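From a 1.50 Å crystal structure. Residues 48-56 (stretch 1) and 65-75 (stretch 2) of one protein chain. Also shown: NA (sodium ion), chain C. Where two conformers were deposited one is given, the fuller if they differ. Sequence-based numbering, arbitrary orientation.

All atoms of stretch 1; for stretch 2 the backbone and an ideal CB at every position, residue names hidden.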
ATOM      1  N   GLY A  48       4.502 -14.675   2.657  1.00 16.68           N
ATOM      2  CA  GLY A  48       4.633 -15.461   1.456  1.00 18.64           C
ATOM      3  C   GLY A  48       4.614 -14.622   0.220  1.00 18.59           C
ATOM      4  O   GLY A  48       5.217 -13.550   0.160  1.00 17.11           O
ATOM      5  N   ASP A  49       3.903 -15.126  -0.775  1.00 18.39           N
ATOM      6  CA  ASP A  49       3.852 -14.426  -2.026  1.00 15.56           C
ATOM      7  C   ASP A  49       3.109 -13.066  -2.013  1.00 14.79           C
ATOM      8  O   ASP A  49       3.153 -12.334  -2.983  1.00 13.72           O
ATOM      9  CB  ASP A  49       3.287 -15.364  -3.123  1.00 17.77           C
ATOM     10  CG  ASP A  49       4.371 -16.283  -3.764  1.00 23.77           C
ATOM     11  OD1 ASP A  49       3.911 -17.319  -4.288  1.00 28.04           O
ATOM     12  OD2 ASP A  49       5.625 -15.996  -3.828  1.00 25.71           O
ATOM     13  N   ASP A  50       2.446 -12.752  -0.936  1.00 11.49           N
ATOM     14  CA  ASP A  50       1.756 -11.460  -0.803  1.00 12.08           C
ATOM     15  C   ASP A  50       2.721 -10.323  -0.391  1.00 10.03           C
ATOM     16  O   ASP A  50       2.317  -9.174  -0.310  1.00 10.38           O
ATOM     17  CB  ASP A  50       0.641 -11.571   0.213  1.00 12.96           C
ATOM     18  CG  ASP A  50      -0.511 -12.428  -0.301  1.00 21.60           C
ATOM     19  OD1 ASP A  50      -0.882 -12.213  -1.456  1.00 20.61           O
ATOM     20  OD2 ASP A  50      -0.978 -13.293   0.482  1.00 30.47           O
ATOM     21  N   HIS A  51       4.005 -10.643  -0.125  1.00 10.28           N
ATOM     22  CA  HIS A  51       4.963  -9.512   0.253  1.00 12.53           C
ATOM     23  C   HIS A  51       6.370  -9.966  -0.135  1.00 15.08           C
ATOM     24  O   HIS A  51       6.945 -10.718   0.732  1.00 16.37           O
ATOM     25  CB  HIS A  51       4.832  -9.156   1.765  1.00 13.87           C
ATOM     26  CG  HIS A  51       5.430  -7.803   2.144  1.00 15.27           C
ATOM     27  ND1 HIS A  51       5.269  -7.208   3.394  1.00 18.91           N
ATOM     28  CD2 HIS A  51       6.132  -6.946   1.406  1.00 13.75           C
ATOM     29  CE1 HIS A  51       5.914  -6.035   3.384  1.00 17.71           C
ATOM     30  NE2 HIS A  51       6.502  -5.893   2.197  1.00 13.44           N
ATOM     31  N   VAL A  52       6.874  -9.473  -1.300  1.00 13.42           N
ATOM     32  CA  VAL A  52       8.147  -9.860  -2.006  1.00 12.94           C
ATOM     33  C   VAL A  52       9.139  -8.653  -1.974  1.00 11.04           C
ATOM     34  O   VAL A  52       8.737  -7.515  -2.142  1.00 12.22           O
ATOM     35  CB  VAL A  52       8.011 -10.197  -3.584  1.00 15.41           C
ATOM     36  CG1 VAL A  52       9.410 -10.132  -4.335  1.00 16.10           C
ATOM     37  CG2 VAL A  52       7.288 -11.488  -3.858  1.00 17.55           C
ATOM     38  N   ILE A  53      10.372  -8.908  -1.539  1.00  8.89           N
ATOM     39  CA  ILE A  53      11.409  -7.942  -1.669  1.00  8.20           C
ATOM     40  C   ILE A  53      12.433  -8.420  -2.696  1.00 10.10           C
ATOM     41  O   ILE A  53      12.995  -9.532  -2.505  1.00 10.25           O
ATOM     42  CB  ILE A  53      12.107  -7.668  -0.342  1.00  8.79           C
ATOM     43  CG1 ILE A  53      11.032  -7.252   0.696  1.00 11.72           C
ATOM     44  CG2 ILE A  53      13.237  -6.612  -0.554  1.00  9.22           C
ATOM     45  CD1 ILE A  53      11.610  -6.895   2.048  1.00 12.30           C
ATOM     46  N   CYS A  54      12.681  -7.647  -3.758  1.00  8.92           N
ATOM     47  CA  CYS A  54      13.654  -7.994  -4.800  1.00 10.02           C
ATOM     48  C   CYS A  54      14.945  -7.248  -4.445  1.00 10.40           C
ATOM     49  O   CYS A  54      14.917  -6.066  -4.033  1.00 12.22           O
ATOM     50  CB  CYS A  54      13.094  -7.423  -6.138  1.00 11.47           C
ATOM     51  SG  CYS A  54      14.235  -7.542  -7.510  1.00 15.47           S
ATOM     52  N   VAL A  55      16.072  -7.940  -4.626  1.00  8.88           N
ATOM     53  CA  VAL A  55      17.399  -7.293  -4.592  1.00  9.95           C
ATOM     54  C   VAL A  55      18.217  -7.651  -5.792  1.00  9.70           C
ATOM     55  O   VAL A  55      18.040  -8.763  -6.378  1.00 10.62           O
ATOM     56  CB  VAL A  55      18.202  -7.690  -3.306  1.00  8.95           C
ATOM     57  CG1 VAL A  55      17.541  -7.160  -2.033  1.00  9.48           C
ATOM     58  CG2 VAL A  55      18.562  -9.160  -3.225  1.00 11.75           C
ATOM     59  N   ILE A  56      19.104  -6.743  -6.159  1.00 10.74           N
ATOM     60  CA  ILE A  56      20.099  -7.049  -7.142  1.00 10.96           C
ATOM     61  C   ILE A  56      21.429  -6.922  -6.435  1.00 10.84           C
ATOM     62  O   ILE A  56      21.761  -5.837  -5.920  1.00 10.20           O
ATOM     63  CB  ILE A  56      20.068  -6.111  -8.338  1.00 11.08           C
ATOM     64  CG1 ILE A  56      18.731  -6.224  -9.000  1.00 12.91           C
ATOM     65  CG2 ILE A  56      21.244  -6.408  -9.321  1.00 13.46           C
ATOM     66  CD1 ILE A  56      18.552  -5.214 -10.237  1.00 13.51           C
ATOM     67  N   UNK A  65      23.101  -3.745  -4.759  1.00 10.35           N
ATOM     68  CA  UNK A  65      23.143  -2.586  -5.635  1.00 11.22           C
ATOM     69  C   UNK A  65      21.785  -1.896  -5.892  1.00 10.21           C
ATOM     70  O   UNK A  65      21.708  -0.751  -6.235  1.00 11.00           O
ATOM     71  CB  UNK A  65      23.744  -3.015  -6.975  1.00 11.22           C
ATOM     72  N   UNK A  66      20.718  -2.654  -5.799  1.00  9.98           N
ATOM     73  CA  UNK A  66      19.361  -2.109  -5.976  1.00  8.34           C
ATOM     74  C   UNK A  66      18.364  -2.975  -5.268  1.00  7.62           C
ATOM     75  O   UNK A  66      18.622  -4.152  -4.953  1.00  8.98           O
ATOM     76  CB  UNK A  66      18.995  -1.994  -7.457  1.00  8.34           C
ATOM     77  N   UNK A  67      17.213  -2.406  -4.923  1.00  8.52           N
ATOM     78  CA  UNK A  67      16.167  -3.107  -4.205  1.00  7.72           C
ATOM     79  C   UNK A  67      14.806  -2.461  -4.488  1.00  7.45           C
ATOM     80  O   UNK A  67      14.721  -1.290  -4.885  1.00  8.37           O
ATOM     81  CB  UNK A  67      16.462  -3.112  -2.704  1.00  7.72           C
ATOM     82  N   UNK A  68      13.754  -3.263  -4.251  1.00  8.23           N
ATOM     83  CA  UNK A  68      12.382  -2.741  -4.322  1.00  8.78           C
ATOM     84  C   UNK A  68      11.513  -3.827  -3.776  1.00  8.25           C
ATOM     85  O   UNK A  68      11.814  -5.013  -3.819  1.00  9.62           O
ATOM     86  CB  UNK A  68      11.966  -2.344  -5.740  1.00  8.78           C
ATOM     87  N   UNK A  69      10.365  -3.419  -3.252  1.00  6.76           N
ATOM     88  CA  UNK A  69       9.431  -4.311  -2.561  0.51  7.65           C
ATOM     89  C   UNK A  69       8.039  -4.252  -3.169  1.00  6.93           C
ATOM     90  O   UNK A  69       7.674  -3.232  -3.782  1.00  8.39           O
ATOM     91  CB  UNK A  69       9.360  -3.956  -1.074  0.51  7.65           C
ATOM     92  N   UNK A  70       7.262  -5.312  -3.005  1.00  7.93           N
ATOM     93  CA  UNK A  70       5.801  -5.136  -3.281  1.00  7.91           C
ATOM     94  C   UNK A  70       4.945  -5.858  -2.260  1.00  8.98           C
ATOM     95  O   UNK A  70       5.262  -6.974  -1.864  1.00  9.03           O
ATOM     96  CB  UNK A  70       5.449  -5.648  -4.679  1.00  7.91           C
ATOM     97  N   UNK A  71       3.883  -5.209  -1.830  1.00  6.34           N
ATOM     98  CA  UNK A  71       2.940  -5.757  -0.902  1.00  7.66           C
ATOM     99  C   UNK A  71       1.613  -5.848  -1.599  1.00  8.03           C
ATOM    100  O   UNK A  71       1.133  -4.802  -2.150  1.00  8.54           O
ATOM    101  CB  UNK A  71       2.850  -4.919   0.375  1.00  7.66           C
ATOM    102  N   UNK A  72       1.027  -7.060  -1.607  1.00  6.94           N
ATOM    103  CA  UNK A  72      -0.236  -7.287  -2.297  1.00  9.28           C
ATOM    104  C   UNK A  72      -1.361  -7.094  -1.309  1.00  8.48           C
ATOM    105  O   UNK A  72      -1.408  -7.673  -0.186  1.00 10.27           O
ATOM    106  CB  UNK A  72      -0.291  -8.682  -2.924  1.00  9.28           C
ATOM    107  N   UNK A  73      -2.286  -6.223  -1.725  1.00  7.48           N
ATOM    108  CA  UNK A  73      -3.477  -5.837  -0.920  1.00  7.04           C
ATOM    109  C   UNK A  73      -4.702  -6.550  -1.499  1.00  7.76           C
ATOM    110  O   UNK A  73      -5.016  -6.310  -2.672  1.00  9.08           O
ATOM    111  CB  UNK A  73      -3.686  -4.321  -0.920  1.00  7.04           C
ATOM    112  N   UNK A  74      -5.376  -7.341  -0.691  1.00  6.27           N
ATOM    113  CA  UNK A  74      -6.671  -7.906  -1.119  1.00  7.03           C
ATOM    114  C   UNK A  74      -7.777  -6.923  -0.873  1.00  9.11           C
ATOM    115  O   UNK A  74      -7.859  -6.327   0.199  1.00  9.00           O
ATOM    116  CB  UNK A  74      -6.972  -9.217  -0.391  1.00  7.03           C
ATOM    117  N   UNK A  75      -8.678  -6.784  -1.856  1.00  7.78           N
ATOM    118  CA  UNK A  75      -9.799  -5.832  -1.790  1.00  8.26           C
ATOM    119  C   UNK A  75     -11.116  -6.510  -1.998  1.00  8.35           C
ATOM    120  O   UNK A  75     -11.116  -7.738  -2.356  1.00  8.03           O
ATOM    121  CB  UNK A  75      -9.632  -4.722  -2.829  1.00  8.26           C
TER
HETATM  122 NA    NA C 151      -4.466  -8.255   1.995  1.00 30.81          NA

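Stretch 2 runs antiparallel to strand 51-56, their N-to-C directions 170° apart, and the side chains alternate between two sheet faces.

Position 65 lies just beyond the last bridged pair, beside Ile56. Its CA-to-CB bond points sideways, and the ideal CB lies 3.6 Å from Ile56 O. A small residue fits easily; larger ones are not excluded. The residue is Ala65. Ala65 N donates to Ile56 O at 2.7 Å.

Position 66 faces the side of the sheet that carries Ile56. The ideal CB is 4.3 Å from Ile56 CD1, so an apolar side chain suits, small or medium. Ala66 is found, with its CB 4.2 Å from Ile56 CD1. Ile56 N donates to Ala66 O at 2.9 Å; the return bond, Ala66 N to Ile56 O at 3.4 Å, is weak.

Position 67 shares the face of Ile53 and Val55. The ideal CB is 3.6 Å from Cys54 O, an acceptor, and 4.2 Å from Val55 CG1. Ser, Thr or Val would all be reasonable, and a hydroxyl could use the carbonyl. Thr67 does so: Thr67 OG1 donates to Cys54 O at 2.9 Å. Thr67 OG1 also lies 3.7 Å from Ile53 CG2.

At position 68 the CB direction is that of the Cys54 face. The ideal CB is 5.0 Å from Cys54 O, and phi is -170°, an extended value that does not demand glycine. Several small residues could fit as far as stretch 1 is concerned. Gly68 is deposited. Its backbone is fully used: Cys54 N donates to Gly68 O at 2.8 Å, and Gly68 N donates to Cys54 O at 3.0 Å.

Position 69 returns to the Ile53 face. The ideal CB is 4.1 Å from Ile53 CG1 and 4.8 Å from His51 NE2. Small polar or apolar residues suit. Ser69 is deposited in two conformers; in the one given, Ser69 OG lies 3.6 Å from Ile53 CG1.

Position 70 lies on the face of Val52, so apolar side chains of several shapes would suit, beta-branched ones among them. Val70 places CG1 4.1 Å from Val52 CB. Val52 N donates to Val70 O at 3.0 Å, and Val70 N donates to Val52 O at 2.8 Å.

Position 71 sits over the imidazole, its ideal CB 4.0 Å from His51 CD2. Apolar, aromatic or sulfur-bearing chains could cover that ring. Met71 does: CB and SD lie over the ring face, 4.1 and 4.4 Å from the His51 ring centroid.

Position 72 points toward stretch 1, its ideal CB 3.7 Å from Asp50 O. An aliphatic chain could reach along Asp49. Ile72 brings CD1 to 3.7 Å from Asp49 O, and Ile72 N donates to Asp50 O at 2.8 Å.

Position 73 points away, so stretch 1 sets no preference. Glu73 forms a salt bridge with the residue at position 75.

Position 74 points sideways, but the Asp50 carboxylate invites a long basic chain. Lys74 reaches it, NZ to Asp50 OD2 at 3.1 Å, a salt bridge.

Position 75 is out of reach and unconstrained here. Lys75 NZ bridges to Glu73 OE1 at 2.8 Å.

Stretch 2 65-75: AATGSVMIEKK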
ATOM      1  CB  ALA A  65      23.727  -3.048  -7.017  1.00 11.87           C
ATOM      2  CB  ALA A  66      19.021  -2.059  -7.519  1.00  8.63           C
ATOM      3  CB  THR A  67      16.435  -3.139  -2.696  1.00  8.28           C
ATOM      4  OG1 THR A  67      15.466  -4.010  -2.067  1.00  8.05           O
ATOM      5  CG2 THR A  67      16.404  -1.768  -2.026  1.00  8.92           C
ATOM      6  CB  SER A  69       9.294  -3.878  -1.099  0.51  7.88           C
ATOM      7  OG  SER A  69      10.569  -3.827  -0.466  0.51 11.53           O
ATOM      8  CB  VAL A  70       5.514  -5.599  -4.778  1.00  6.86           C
ATOM      9  CG1 VAL A  70       5.712  -7.140  -4.974  1.00 11.53           C
ATOM     10  CG2 VAL A  70       4.075  -5.156  -5.153  1.00  7.68           C
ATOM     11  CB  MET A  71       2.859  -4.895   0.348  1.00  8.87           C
ATOM     12  CG  MET A  71       1.928  -5.592   1.292  1.00  8.93           C
ATOM     13  SD  MET A  71       1.945  -4.763   2.903  1.00 20.02           S
ATOM     14  CE  MET A  71       1.112  -3.511   2.576  1.00 14.84           C
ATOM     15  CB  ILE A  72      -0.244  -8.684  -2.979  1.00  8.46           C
ATOM     16  CG1 ILE A  72       0.772  -8.669  -4.114  1.00 13.06           C
ATOM     17  CG2 ILE A  72      -1.585  -8.943  -3.677  1.00 11.78           C
ATOM     18  CD1 ILE A  72       0.920 -10.088  -4.865  1.00 15.52           C
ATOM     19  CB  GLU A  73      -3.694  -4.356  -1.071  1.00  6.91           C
ATOM     20  CG  GLU A  73      -4.951  -3.898  -0.214  1.00  7.31           C
ATOM     21  CD  GLU A  73      -5.467  -2.579  -0.688  1.00  8.48           C
ATOM     22  OE1 GLU A  73      -6.591  -2.165  -0.328  1.00 10.16           O
ATOM     23  OE2 GLU A  73      -4.841  -1.866  -1.497  1.00 10.13           O
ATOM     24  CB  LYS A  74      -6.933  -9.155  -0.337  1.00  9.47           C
ATOM     25  CG  LYS A  74      -5.903 -10.283  -0.684  1.00 10.61           C
ATOM     26  CD  LYS A  74      -6.180 -11.545   0.095  1.00 16.35           C
ATOM     27  CE  LYS A  74      -5.077 -12.537  -0.274  1.00 20.46           C
ATOM     28  NZ  LYS A  74      -3.911 -12.369   0.689  1.00 28.66           N
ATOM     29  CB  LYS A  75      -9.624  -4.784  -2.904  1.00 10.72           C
ATOM     30  CG  LYS A  75      -8.359  -3.932  -2.758  1.00  8.56           C
ATOM     31  CD  LYS A  75      -8.387  -2.896  -3.861  1.00  8.87           C
ATOM     32  CE  LYS A  75      -7.272  -1.848  -3.818  1.00  9.02           C
ATOM     33  NZ  LYS A  75      -7.456  -0.895  -2.652  1.00  8.87           N
TER
HETATM   34  O   HOH W   1       0.662  -8.443   1.722  0.62 19.80           O
HETATM   35  O   HOH W   2      -2.436  -6.834   3.656  1.00 39.91           O
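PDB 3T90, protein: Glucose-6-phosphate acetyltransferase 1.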